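Local coordinates for protein Apc35852 (Geobacillus stearothermophilus, PDB 1U9C) that is of unknown function but belongs to the DJ-1/PfpI family, whose members include chaperones and cysteine proteases, at residues L9-N14 and A48-G53; T24-E29 and V55-R60; F31-L36 and P67-A72. All blocks are in the same frame, centred on the assembly; numbering follows the deposited sequence.

In the fold
Contact 1 lies in the core sheet, where strands 7-12 and 44-49 run parallel and then leave the sheet as loops; its chemistry is backbone hydrogen bonding, finished by one asparagine amide. Contacts 2 and 3 are partly buried, and both use helix 28-40. Contact 2 holds the approach to its first turn against the loop after strand 44-49, mixing two backbone bonds, a threonine-aspartate bond and leucine packing. Contact 3 sets the next turns against the 3-10 turn 67-69 and the start of helix 70-75 by apolar packing. The three touch one another: Met10 and Val12 of contact 1 meet Phe31 of contact 3, and Leu28 and Glu29 of contact 2 reach Trp69.

Contact 1: L9-N14 and A48-G53; sequences LMVVTN and ASIQGG
Asn14 turns its side-chain amide across the ends of both strands to meet Ser49, Ile50 and Gln51. Its CG, anti to the carbonyl carbon (chi1 -54°), sets the amide beside Ser49 and Gln51. Asn14 OD1 accepts from Gln51 N at 2.8 Å, with that donor well above the plane of the amide carbonyl. Asn14 ND2 donates a hydrogen bond to Ser49 OG at 3.1 Å, and here the hydroxyl oxygen lies almost in the amide plane. Ser49 OG has a further partner in Thr79 OG1. The CB and CG of Gln51 lie against the Asn14 amide before its chain bends away.

Behind this, the strands pair in parallel, Val11 beside Ala48 and Val12 beside Ser49. Ala48 N bonds to Met10 O at 2.9 Å. Val12 N bonds to Ala48 O, and Ile50 N to Val12 O at 3.3 Å. On one face of the sheet Val12 CG2 packs on Ser49 CB at 3.7 Å; on the other, Leu9 CD1 reaches Ala48 CB at 4.2 Å.

These are neighbouring parallel strands of the mixed central sheet of the DJ-1/PfpI fold. With both ends of its amide engaged, Asn14 carries polar bonding past the last strand pair, tying together the two loops that leave the sheet.

Contact 2: T24-E29 and V55-R60; sequences TGLWLE and VPLDPR
Leu26 and Leu57 face each other in a single backbone bridge, held by two hydrogen bonds. Leu26 N donates to Pro56 O at 2.9 Å, and Asp58 N donates to Leu26 O at 2.8 Å, the second donor standing above the carbonyl plane. Beside the bridge, a water donates to both Thr24 O and Leu57 O. Gly25 passes close to the other chain here, its CA making a CA-H...O contact with Pro56 O at 3.5 Å.

The polar side-chain work falls to Asp58. Asp58 OD2 accepts from Thr24 OG1 at 2.8 Å, approached from the anti side and 30° out of the carboxylate plane. Thr24 OG1 is anti to its own backbone N (chi1 -173°), which carries the hydroxyl to that oxygen. The other oxygen, Asp58 OD1, uses its anti lone pair to take the backbone N of Arg60 at 2.8 Å. That is an Asx turn, and it lies in the loop between strand 44-49 and helix 70-75 where it passes the chain entering helix 28-40. Just beyond the turn, Ser61 OG bonds with Leu28 N and Asp58 O.

Among the apolar contacts, Leu26 and Leu57 run side by side, pointing the same way, CD2 to CD2 at 3.8 Å. Leu26 CD2 also meets Val55 CG1, and Leu26 and Val55 both touch Val12 of the central sheet. Leu57 CD1 reaches Leu28 CD2 more loosely.

Ring packing lies toward the surface: the Trp27 ring runs alongside Arg60, its CH2 3.7 Å from Arg60 CB, and its plane is turned 49° from the Asp58 carboxylate.

Contact 3: F31-L36 and P67-A72; sequences FAVPYL and PSWAEA
Ala32 puts its methyl group over one face of the Trp69 indole, a CH-pi contact in which CB is 3.7 Å from the centroid of the five-membered ring and 16° off the ring normal. The ring atoms nearest to it are CD2 and CG, the latter brought under the methyl by standing anti to the carbonyl carbon of Trp69 (chi1 -57°). Val33 CG2 comes in obliquely to the same indole, 3.8 Å from Trp69 NE1 and close to CZ2, while Leu28 and Glu29, a turn earlier in helix 28-40, also touch it.

Aliphatic and aromatic packing gathers round Ala72. Ala72 CB sits 3.8 Å from Ala32 CB and 3.6 Å from Tyr35 CD2, and Phe31 CE2 approaches it at 3.9 Å. Tyr35 also lays CE2 near the Ala72 backbone, its ring meeting that residue obliquely. Further along, Leu36 CD2 touches Ser68, 3.6 Å from its OG.

Polar atoms play a minor part. Ala72 O lies at the edge of the Phe31 ring, near its plane, 3.5 Å from CE2. The backbone N of Ser68 bonds to the carboxylate of Asp66, and Trp69 occupies the N-cap position of helix 70-75.

Phe31 and Tyr35 also reach the central sheet, through Met10 and Val47, and thus touch both the sheet and helix 70-75. Between helix 28-40 and the 3-10 turn 67-69 with the start of helix 70-75, Ala32 and Ala72 are the closest pair of backbones, 5.3 Å CA to CA, with methyls touching, and the join rests on shape and dispersion rather than directional bonds.

Contact 1: L9-N14 and A48-G53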
# COMPACT_ATOMS: atom_id res chain seq x y z
N LEU A 9 0.90 10.90 -2.18
CA LEU A 9 1.85 10.09 -2.96
C LEU A 9 1.34 8.65 -2.97
O LEU A 9 1.17 8.06 -1.91
CB LEU A 9 3.23 10.14 -2.32
CG LEU A 9 4.29 9.24 -2.96
CD1 LEU A 9 4.61 9.68 -4.37
CD2 LEU A 9 5.53 9.23 -2.07
N MET A 10 1.11 8.08 -4.14
CA MET A 10 0.75 6.65 -4.24
C MET A 10 1.89 5.86 -4.82
O MET A 10 2.49 6.36 -5.79
CB MET A 10 -0.50 6.48 -5.10
CG MET A 10 -1.71 7.23 -4.52
SD MET A 10 -3.27 6.90 -5.39
CE MET A 10 -3.66 5.27 -4.78
N VAL A 11 2.25 4.73 -4.21
CA VAL A 11 3.39 3.96 -4.70
C VAL A 11 2.95 2.54 -4.92
O VAL A 11 2.42 1.88 -4.03
CB VAL A 11 4.57 4.01 -3.71
CG1 VAL A 11 5.78 3.32 -4.33
CG2 VAL A 11 4.94 5.42 -3.31
N VAL A 12 3.18 2.04 -6.14
CA VAL A 12 2.81 0.69 -6.52
C VAL A 12 4.03 -0.14 -6.99
O VAL A 12 5.08 0.35 -7.36
CB VAL A 12 1.70 0.69 -7.61
CG1 VAL A 12 0.49 1.42 -7.09
CG2 VAL A 12 2.20 1.30 -8.94
N THR A 13 3.80 -1.46 -6.96
CA THR A 13 4.79 -2.47 -7.41
C THR A 13 4.96 -2.47 -8.91
O THR A 13 4.10 -2.03 -9.68
CB THR A 13 4.32 -3.85 -6.91
OG1 THR A 13 5.32 -4.86 -7.17
CG2 THR A 13 3.07 -4.34 -7.62
N ASN A 14 6.11 -2.98 -9.34
CA ASN A 14 6.37 -3.32 -10.71
C ASN A 14 6.75 -4.81 -10.88
O ASN A 14 7.16 -5.20 -11.97
CB ASN A 14 7.50 -2.51 -11.33
CG ASN A 14 7.29 -1.03 -11.20
OD1 ASN A 14 7.60 -0.46 -10.18
ND2 ASN A 14 6.75 -0.37 -12.25
N ALA A 48 3.42 7.04 -8.41
CA ALA A 48 4.74 6.49 -8.53
C ALA A 48 4.74 4.97 -8.47
O ALA A 48 3.83 4.33 -7.94
CB ALA A 48 5.68 7.07 -7.47
N SER A 49 5.80 4.41 -9.01
CA SER A 49 6.10 2.99 -8.82
C SER A 49 7.57 2.85 -8.52
O SER A 49 8.37 3.77 -8.65
CB SER A 49 5.62 2.15 -9.99
OG SER A 49 6.39 2.46 -11.16
N ILE A 50 7.97 1.66 -8.10
CA ILE A 50 9.38 1.42 -7.82
C ILE A 50 10.23 1.76 -9.06
O ILE A 50 11.31 2.40 -8.95
CB ILE A 50 9.54 -0.03 -7.36
CG1 ILE A 50 8.81 -0.32 -6.06
CG2 ILE A 50 11.06 -0.39 -7.30
CD1 ILE A 50 9.19 0.53 -4.87
N GLN A 51 9.81 1.31 -10.24
CA GLN A 51 10.57 1.51 -11.47
C GLN A 51 10.20 2.64 -12.36
O GLN A 51 10.99 3.02 -13.22
CB GLN A 51 10.50 0.25 -12.33
CG GLN A 51 11.00 -1.01 -11.61
CD GLN A 51 12.46 -1.02 -11.44
OE1 GLN A 51 13.01 -0.28 -10.60
NE2 GLN A 51 13.13 -1.88 -12.22
N GLY A 52 9.01 3.19 -12.16
CA GLY A 52 8.42 4.09 -13.11
C GLY A 52 7.87 3.33 -14.29
O GLY A 52 8.07 2.12 -14.43
N GLY A 53 7.21 4.05 -15.19
CA GLY A 53 6.69 3.41 -16.37
C GLY A 53 5.40 2.66 -16.21
O GLY A 53 4.60 2.96 -15.31

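Contact 2: T24-E29 and V55-R60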
# COMPACT_ATOMS: atom_id res chain seq x y z
N THR A 24 2.32 -12.13 -11.04
CA THR A 24 1.59 -11.15 -10.27
C THR A 24 1.83 -9.75 -10.80
O THR A 24 2.18 -9.49 -11.94
CB THR A 24 1.94 -11.38 -8.83
OG1 THR A 24 1.16 -10.59 -7.95
CG2 THR A 24 3.43 -11.15 -8.52
N GLY A 25 1.53 -8.80 -9.92
CA GLY A 25 1.67 -7.34 -10.16
C GLY A 25 0.84 -6.59 -9.14
O GLY A 25 0.65 -7.06 -8.07
N LEU A 26 0.44 -5.39 -9.50
CA LEU A 26 -0.46 -4.55 -8.69
C LEU A 26 -1.85 -5.11 -8.73
O LEU A 26 -2.35 -5.54 -9.78
CB LEU A 26 -0.48 -3.16 -9.31
CG LEU A 26 -1.62 -2.24 -8.86
CD1 LEU A 26 -1.56 -1.86 -7.41
CD2 LEU A 26 -1.59 -1.00 -9.76
N TRP A 27 -2.52 -5.15 -7.57
CA TRP A 27 -3.92 -5.49 -7.53
C TRP A 27 -4.72 -4.23 -7.89
O TRP A 27 -4.81 -3.31 -7.08
CB TRP A 27 -4.37 -5.99 -6.14
CG TRP A 27 -5.66 -6.67 -6.21
CD1 TRP A 27 -6.91 -6.10 -6.14
CD2 TRP A 27 -5.87 -8.05 -6.50
NE1 TRP A 27 -7.88 -7.07 -6.33
CE2 TRP A 27 -7.25 -8.26 -6.56
CE3 TRP A 27 -5.00 -9.13 -6.71
CZ2 TRP A 27 -7.78 -9.51 -6.82
CZ3 TRP A 27 -5.55 -10.37 -6.97
CH2 TRP A 27 -6.88 -10.54 -7.02
N LEU A 28 -5.25 -4.20 -9.09
CA LEU A 28 -5.79 -2.97 -9.68
C LEU A 28 -6.71 -2.18 -8.77
O LEU A 28 -6.52 -0.96 -8.57
CB LEU A 28 -6.42 -3.28 -11.04
CG LEU A 28 -7.04 -2.06 -11.70
CD1 LEU A 28 -6.07 -0.92 -11.97
CD2 LEU A 28 -7.69 -2.55 -13.00
N GLU A 29 -7.70 -2.81 -8.15
CA GLU A 29 -8.68 -2.08 -7.39
C GLU A 29 -8.04 -1.30 -6.26
O GLU A 29 -8.57 -0.27 -5.82
CB GLU A 29 -9.76 -3.06 -6.81
CG GLU A 29 -10.76 -2.44 -5.85
CD GLU A 29 -11.77 -3.39 -5.27
OE1 GLU A 29 -11.63 -4.63 -5.38
OE2 GLU A 29 -12.71 -2.81 -4.66
N VAL A 55 2.91 -0.05 -15.17
CA VAL A 55 2.81 -0.96 -14.06
C VAL A 55 2.10 -2.23 -14.47
O VAL A 55 1.00 -2.19 -15.05
CB VAL A 55 2.08 -0.25 -12.98
CG1 VAL A 55 1.64 -1.17 -11.89
CG2 VAL A 55 2.95 0.86 -12.41
N PRO A 56 2.62 -3.39 -14.16
CA PRO A 56 1.95 -4.65 -14.47
C PRO A 56 0.84 -4.92 -13.46
O PRO A 56 0.99 -4.64 -12.27
CB PRO A 56 3.07 -5.70 -14.29
CG PRO A 56 3.93 -5.11 -13.20
CD PRO A 56 3.91 -3.59 -13.45
N LEU A 57 -0.27 -5.47 -13.94
CA LEU A 57 -1.38 -5.76 -13.08
C LEU A 57 -1.44 -7.26 -12.80
O LEU A 57 -1.23 -8.07 -13.71
CB LEU A 57 -2.68 -5.31 -13.77
CG LEU A 57 -2.69 -3.80 -14.14
CD1 LEU A 57 -4.02 -3.38 -14.85
CD2 LEU A 57 -2.41 -2.96 -12.87
N ASP A 58 -1.77 -7.61 -11.59
CA ASP A 58 -2.00 -9.02 -11.24
C ASP A 58 -3.12 -9.49 -12.13
O ASP A 58 -4.18 -8.87 -12.16
CB ASP A 58 -2.34 -9.19 -9.81
CG ASP A 58 -2.39 -10.64 -9.38
OD1 ASP A 58 -3.17 -11.41 -9.97
OD2 ASP A 58 -1.58 -11.10 -8.50
N PRO A 59 -2.97 -10.60 -12.85
CA PRO A 59 -4.01 -11.04 -13.75
C PRO A 59 -5.30 -11.39 -13.08
O PRO A 59 -6.34 -11.27 -13.72
CB PRO A 59 -3.40 -12.26 -14.42
CG PRO A 59 -2.06 -12.43 -13.94
CD PRO A 59 -1.77 -11.45 -12.94
N ARG A 60 -5.31 -11.75 -11.81
CA ARG A 60 -6.57 -12.04 -11.15
C ARG A 60 -7.36 -10.77 -10.80
O ARG A 60 -8.48 -10.82 -10.33
CB ARG A 60 -6.32 -12.89 -9.87
CG ARG A 60 -5.83 -14.31 -10.19
CD ARG A 60 -6.93 -15.20 -10.75
NE ARG A 60 -8.11 -15.35 -9.89
CZ ARG A 60 -8.22 -16.21 -8.86
NH1 ARG A 60 -7.23 -17.05 -8.55
NH2 ARG A 60 -9.33 -16.23 -8.16
O HOH W 1 1.27 -9.37 -14.39

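Contact 3: F31-L36 and P67-A72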
# COMPACT_ATOMS: atom_id res chain seq x y z
N PHE A 31 -5.34 0.28 -6.09
CA PHE A 31 -4.92 1.59 -6.62
C PHE A 31 -6.12 2.40 -7.09
O PHE A 31 -6.27 3.56 -6.72
CB PHE A 31 -3.94 1.41 -7.78
CG PHE A 31 -3.57 2.70 -8.42
CD1 PHE A 31 -2.66 3.56 -7.84
CD2 PHE A 31 -4.21 3.14 -9.58
CE1 PHE A 31 -2.37 4.78 -8.42
CE2 PHE A 31 -3.91 4.33 -10.16
CZ PHE A 31 -3.00 5.15 -9.58
N ALA A 32 -6.96 1.79 -7.92
CA ALA A 32 -7.96 2.57 -8.65
C ALA A 32 -9.02 3.17 -7.72
O ALA A 32 -9.41 4.33 -7.87
CB ALA A 32 -8.65 1.73 -9.72
N VAL A 33 -9.53 2.41 -6.74
CA VAL A 33 -10.58 2.94 -5.90
C VAL A 33 -10.03 4.10 -5.03
O VAL A 33 -10.63 5.17 -4.97
CB VAL A 33 -11.22 1.81 -5.11
CG1 VAL A 33 -11.91 2.32 -3.85
CG2 VAL A 33 -12.15 1.00 -6.01
N PRO A 34 -8.90 3.94 -4.34
CA PRO A 34 -8.31 5.06 -3.64
C PRO A 34 -7.99 6.26 -4.53
O PRO A 34 -8.23 7.41 -4.12
CB PRO A 34 -7.08 4.44 -2.95
CG PRO A 34 -7.52 3.02 -2.75
CD PRO A 34 -8.20 2.68 -4.04
N TYR A 35 -7.41 6.00 -5.69
CA TYR A 35 -7.07 7.10 -6.61
C TYR A 35 -8.34 7.92 -6.91
O TYR A 35 -8.29 9.16 -6.81
CB TYR A 35 -6.50 6.49 -7.90
CG TYR A 35 -6.10 7.52 -8.97
CD1 TYR A 35 -4.90 8.12 -8.92
CD2 TYR A 35 -6.94 7.83 -10.01
CE1 TYR A 35 -4.51 9.03 -9.88
CE2 TYR A 35 -6.53 8.76 -10.99
CZ TYR A 35 -5.32 9.30 -10.89
OH TYR A 35 -4.91 10.23 -11.87
N LEU A 36 -9.43 7.26 -7.22
CA LEU A 36 -10.67 7.97 -7.56
C LEU A 36 -11.17 8.74 -6.33
O LEU A 36 -11.62 9.90 -6.46
CB LEU A 36 -11.75 6.97 -8.04
CG LEU A 36 -13.16 7.47 -8.36
CD1 LEU A 36 -13.07 8.43 -9.52
CD2 LEU A 36 -14.15 6.36 -8.65
N PRO A 67 -16.18 1.08 -14.83
CA PRO A 67 -16.06 2.19 -15.76
C PRO A 67 -15.48 3.46 -15.19
O PRO A 67 -14.75 4.16 -15.86
CB PRO A 67 -17.48 2.41 -16.19
CG PRO A 67 -18.12 1.04 -16.04
CD PRO A 67 -17.50 0.43 -14.87
N SER A 68 -15.63 3.67 -13.90
CA SER A 68 -15.08 4.83 -13.24
C SER A 68 -13.57 4.82 -13.20
O SER A 68 -12.96 5.86 -12.90
CB SER A 68 -15.68 4.97 -11.83
OG SER A 68 -15.21 3.91 -11.03
N TRP A 69 -12.90 3.69 -13.37
CA TRP A 69 -11.45 3.55 -13.26
C TRP A 69 -10.60 3.95 -14.47
O TRP A 69 -9.38 3.80 -14.48
CB TRP A 69 -11.08 2.09 -12.92
CG TRP A 69 -11.72 1.59 -11.68
CD1 TRP A 69 -12.43 2.27 -10.76
CD2 TRP A 69 -11.59 0.25 -11.20
NE1 TRP A 69 -12.81 1.43 -9.73
CE2 TRP A 69 -12.31 0.19 -10.00
CE3 TRP A 69 -10.99 -0.91 -11.69
CZ2 TRP A 69 -12.44 -1.03 -9.28
CZ3 TRP A 69 -11.09 -2.08 -10.92
CH2 TRP A 69 -11.80 -2.09 -9.77
N ALA A 70 -11.25 4.50 -15.49
CA ALA A 70 -10.56 4.80 -16.74
C ALA A 70 -9.30 5.67 -16.51
O ALA A 70 -8.23 5.38 -17.02
CB ALA A 70 -11.47 5.52 -17.69
N GLU A 71 -9.44 6.75 -15.76
CA GLU A 71 -8.30 7.62 -15.54
C GLU A 71 -7.22 6.97 -14.68
O GLU A 71 -6.02 7.15 -14.86
CB GLU A 71 -8.76 8.94 -14.91
CG GLU A 71 -9.51 9.81 -15.89
CD GLU A 71 -10.36 10.80 -15.14
OE1 GLU A 71 -11.51 10.47 -14.67
OE2 GLU A 71 -9.84 11.91 -15.01
N ALA A 72 -7.61 6.19 -13.68
CA ALA A 72 -6.64 5.44 -12.87
C ALA A 72 -5.85 4.47 -13.71
O ALA A 72 -4.62 4.40 -13.57
CB ALA A 72 -7.39 4.71 -11.80